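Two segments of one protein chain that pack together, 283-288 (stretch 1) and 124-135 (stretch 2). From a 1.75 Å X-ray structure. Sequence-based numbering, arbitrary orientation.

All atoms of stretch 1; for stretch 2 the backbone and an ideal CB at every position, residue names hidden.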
# COMPACT_ATOMS: atom_id res chain seq x y z
N ASN A 283 1.42 6.00 -22.58
CA ASN A 283 0.29 5.28 -23.19
C ASN A 283 -1.07 5.91 -22.78
O ASN A 283 -1.50 5.80 -21.63
CB ASN A 283 0.34 3.81 -22.73
CG ASN A 283 -0.69 2.95 -23.41
OD1 ASN A 283 -1.66 3.44 -23.97
ND2 ASN A 283 -0.49 1.64 -23.34
N PRO A 284 -1.76 6.57 -23.73
CA PRO A 284 -2.95 7.32 -23.32
C PRO A 284 -4.13 6.40 -23.07
O PRO A 284 -5.17 6.89 -22.62
CB PRO A 284 -3.23 8.22 -24.54
CG PRO A 284 -2.70 7.41 -25.70
CD PRO A 284 -1.49 6.66 -25.18
N ARG A 285 -3.98 5.10 -23.34
CA ARG A 285 -5.02 4.10 -23.02
C ARG A 285 -4.94 3.59 -21.59
O ARG A 285 -5.91 3.00 -21.09
CB ARG A 285 -4.95 2.89 -23.96
CG ARG A 285 -4.96 3.27 -25.43
CD ARG A 285 -4.92 2.02 -26.31
NE ARG A 285 -5.14 2.39 -27.70
CZ ARG A 285 -5.64 1.58 -28.65
NH1 ARG A 285 -5.99 0.33 -28.36
NH2 ARG A 285 -5.78 2.04 -29.89
N ALA A 286 -3.82 3.85 -20.91
CA ALA A 286 -3.66 3.55 -19.48
C ALA A 286 -4.33 4.60 -18.60
O ALA A 286 -4.49 5.75 -19.00
CB ALA A 286 -2.18 3.45 -19.13
N MET A 287 -4.74 4.21 -17.40
CA MET A 287 -5.29 5.17 -16.44
C MET A 287 -4.35 5.19 -15.25
O MET A 287 -4.20 4.15 -14.58
CB MET A 287 -6.69 4.75 -16.01
CG MET A 287 -7.31 5.75 -15.05
SD MET A 287 -7.82 7.29 -15.88
CE MET A 287 -8.20 8.40 -14.51
N LEU A 288 -3.70 6.33 -15.01
CA LEU A 288 -2.54 6.36 -14.08
C LEU A 288 -2.71 7.46 -13.05
O LEU A 288 -3.00 8.63 -13.41
CB LEU A 288 -1.27 6.65 -14.86
CG LEU A 288 -0.91 5.67 -15.97
CD1 LEU A 288 0.41 6.01 -16.63
CD2 LEU A 288 -0.85 4.21 -15.43
N UNK A 124 -12.77 1.85 -13.67
CA UNK A 124 -13.67 2.47 -14.63
C UNK A 124 -12.85 3.32 -15.63
O UNK A 124 -13.11 3.25 -16.85
CB UNK A 124 -14.71 3.33 -13.91
N UNK A 125 -11.83 4.03 -15.14
CA UNK A 125 -10.95 4.84 -16.00
C UNK A 125 -10.30 3.96 -17.09
O UNK A 125 -10.23 4.35 -18.28
CB UNK A 125 -9.87 5.53 -15.16
N UNK A 126 -9.87 2.78 -16.68
CA UNK A 126 -9.14 1.87 -17.58
C UNK A 126 -10.09 1.28 -18.60
O UNK A 126 -9.77 1.18 -19.79
CB UNK A 126 -8.45 0.75 -16.79
N UNK A 127 -11.29 0.90 -18.14
CA UNK A 127 -12.29 0.34 -19.05
C UNK A 127 -12.85 1.35 -20.03
O UNK A 127 -13.37 0.94 -21.08
CB UNK A 127 -13.44 -0.27 -18.24
N UNK A 128 -12.80 2.65 -19.71
CA UNK A 128 -13.20 3.70 -20.64
C UNK A 128 -12.01 4.32 -21.37
O UNK A 128 -12.20 5.21 -22.23
CB UNK A 128 -13.97 4.79 -19.89
N UNK A 129 -10.79 3.87 -21.02
CA UNK A 129 -9.53 4.54 -21.45
C UNK A 129 -9.69 6.06 -21.32
O UNK A 129 -9.48 6.85 -22.28
CB UNK A 129 -9.17 4.17 -22.89
N UNK A 130 -10.06 6.46 -20.11
CA UNK A 130 -10.61 7.79 -19.88
C UNK A 130 -9.61 8.93 -20.01
O UNK A 130 -10.01 10.09 -20.07
CB UNK A 130 -11.23 7.84 -18.48
N UNK A 131 -8.32 8.62 -20.03
CA UNK A 131 -7.34 9.70 -20.23
C UNK A 131 -7.54 10.38 -21.58
O UNK A 131 -7.30 11.57 -21.73
CB UNK A 131 -5.91 9.16 -20.13
N UNK A 132 -7.98 9.62 -22.58
CA UNK A 132 -8.26 10.24 -23.87
C UNK A 132 -9.38 11.30 -23.82
O UNK A 132 -9.15 12.43 -24.21
CB UNK A 132 -8.63 9.15 -24.88
N UNK A 133 -10.60 10.94 -23.34
CA UNK A 133 -11.63 11.99 -23.27
C UNK A 133 -11.36 13.09 -22.22
O UNK A 133 -11.75 14.22 -22.47
CB UNK A 133 -12.98 11.34 -22.97
N UNK A 134 -10.66 12.78 -21.13
CA UNK A 134 -10.30 13.79 -20.14
C UNK A 134 -9.44 14.85 -20.79
O UNK A 134 -9.64 16.04 -20.59
CB UNK A 134 -9.57 13.16 -18.95
N UNK A 135 -8.46 14.40 -21.57
CA UNK A 135 -7.55 15.32 -22.27
C UNK A 135 -8.24 16.07 -23.41
O UNK A 135 -8.09 17.29 -23.56
CB UNK A 135 -6.35 14.55 -22.82

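Position 124 lies on helix, its CA-to-CB bond pointing away from stretch 1 with nothing of it within reach; the contact sets no demand, and the residue is Ile124.

Position 125 is the strictest site. Its ideal CB points toward Met287 and would sit 2.6 Å from Met287 CG, a clash for any residue with a side chain. Glycine is the answer: in Gly125 the bare backbone lets Met287 CB come to 3.9 Å from Gly125 C.

At 126 the bond runs sideways, and the ideal CB is 4.4 Å from Met287 CB. A small apolar group fits directly, and the visible atoms of stretch 1 do not rule out something larger. Ala126 meets Met287 with a methyl group, Ala126 CB to Met287 CB at 4.4 Å.

Position 127 points away and is free; it is Leu127. At 128 the bond runs sideways with nothing of stretch 1 near its CB; in Arg128 the end of the side chain leads away.

Position 129 has left helical angles, with phi/psi of 42/55. Positive phi favours glycine, with asparagine a common second, but a CB is tolerable. The bond runs sideways beside the extended Arg285 chain, so a polar side chain could also serve. Gln129 closes the helix in a Schellman motif, the backbone N of 130 bonding back to Gly125 O and Gln129 N to Ala126 O. Its OE1 lies 3.3 Å from Arg285 CG, a contact rather than a hydrogen bond. A water links the two tips, accepting from Gln129 NE2 at 2.9 Å and, weakly, from Arg285 NH1 at 3.3 Å.

At 130 the ideal CB is 4.3 Å from Met287 SD, so a small apolar group suits. Ala130 supplies it, its CB 4.4 Å from Met287 SD.

Position 131 points toward stretch 1, its ideal CB 3.4 Å from Pro284 O and 3.9 Å from Ala286 O. Branching at CB would crowd these carbonyls; a long or flat side chain could run out along Pro284. Tyr131, chi1 t, does so, its CD2 4.0 Å from Pro284 CB.

Position 132 points sideways, its ideal CB 4.7 Å from Pro284 O, leaving space for a modest apolar branch. Valine, isoleucine or leucine are plausible. Val132 places CG2 4.0 Å from Pro284 CB and 3.5 Å from Pro284 O.

Position 133 is out of reach; it is Pro133.

Position 134 points toward stretch 1 across a gap, so a longer chain with an apolar reach, such as isoleucine, leucine or methionine, would suit. Ile134 extends CD1 to 4.4 Å from Met287 CE.

Position 135 is also out of reach; Thr135 bonds its OG1 to Tyr131 O at 3.0 Å.

Stretch 2 124-135: IGALRQAYVPIT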
# COMPACT_ATOMS: atom_id res chain seq x y z
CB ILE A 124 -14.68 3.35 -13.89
CG1 ILE A 124 -15.55 2.45 -12.96
CG2 ILE A 124 -15.57 4.11 -14.90
CD1 ILE A 124 -16.24 1.29 -13.67
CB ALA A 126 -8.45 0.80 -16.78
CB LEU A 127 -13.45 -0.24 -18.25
CG LEU A 127 -13.18 -1.51 -17.46
CD1 LEU A 127 -14.30 -1.73 -16.47
CD2 LEU A 127 -13.07 -2.70 -18.38
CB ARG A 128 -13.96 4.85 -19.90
CG ARG A 128 -15.24 4.43 -19.14
CD ARG A 128 -16.18 3.73 -20.11
NE ARG A 128 -17.51 3.52 -19.51
CZ ARG A 128 -18.57 4.30 -19.73
NH1 ARG A 128 -18.50 5.35 -20.55
NH2 ARG A 128 -19.73 4.03 -19.12
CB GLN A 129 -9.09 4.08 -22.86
CG GLN A 129 -9.08 2.55 -22.95
CD GLN A 129 -8.56 1.99 -24.24
OE1 GLN A 129 -8.25 2.72 -25.18
NE2 GLN A 129 -8.41 0.66 -24.29
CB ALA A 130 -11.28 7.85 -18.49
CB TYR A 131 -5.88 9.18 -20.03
CG TYR A 131 -4.85 10.30 -20.14
CD1 TYR A 131 -4.74 11.27 -19.15
CD2 TYR A 131 -4.01 10.39 -21.25
CE1 TYR A 131 -3.79 12.32 -19.25
CE2 TYR A 131 -3.06 11.42 -21.37
CZ TYR A 131 -2.96 12.38 -20.35
OH TYR A 131 -2.02 13.39 -20.45
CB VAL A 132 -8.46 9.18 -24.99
CG1 VAL A 132 -8.74 9.85 -26.32
CG2 VAL A 132 -7.20 8.33 -25.08
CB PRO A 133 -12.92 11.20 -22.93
CG PRO A 133 -12.44 9.91 -22.32
CD PRO A 133 -11.17 9.60 -23.10
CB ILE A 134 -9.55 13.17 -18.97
CG1 ILE A 134 -10.52 12.37 -18.09
CG2 ILE A 134 -8.82 14.25 -18.13
CD1 ILE A 134 -9.88 11.48 -17.10
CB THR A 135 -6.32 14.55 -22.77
OG1 THR A 135 -5.62 14.04 -21.62
CG2 THR A 135 -5.39 15.47 -23.54
O HOH W 1 -6.84 -1.33 -25.62
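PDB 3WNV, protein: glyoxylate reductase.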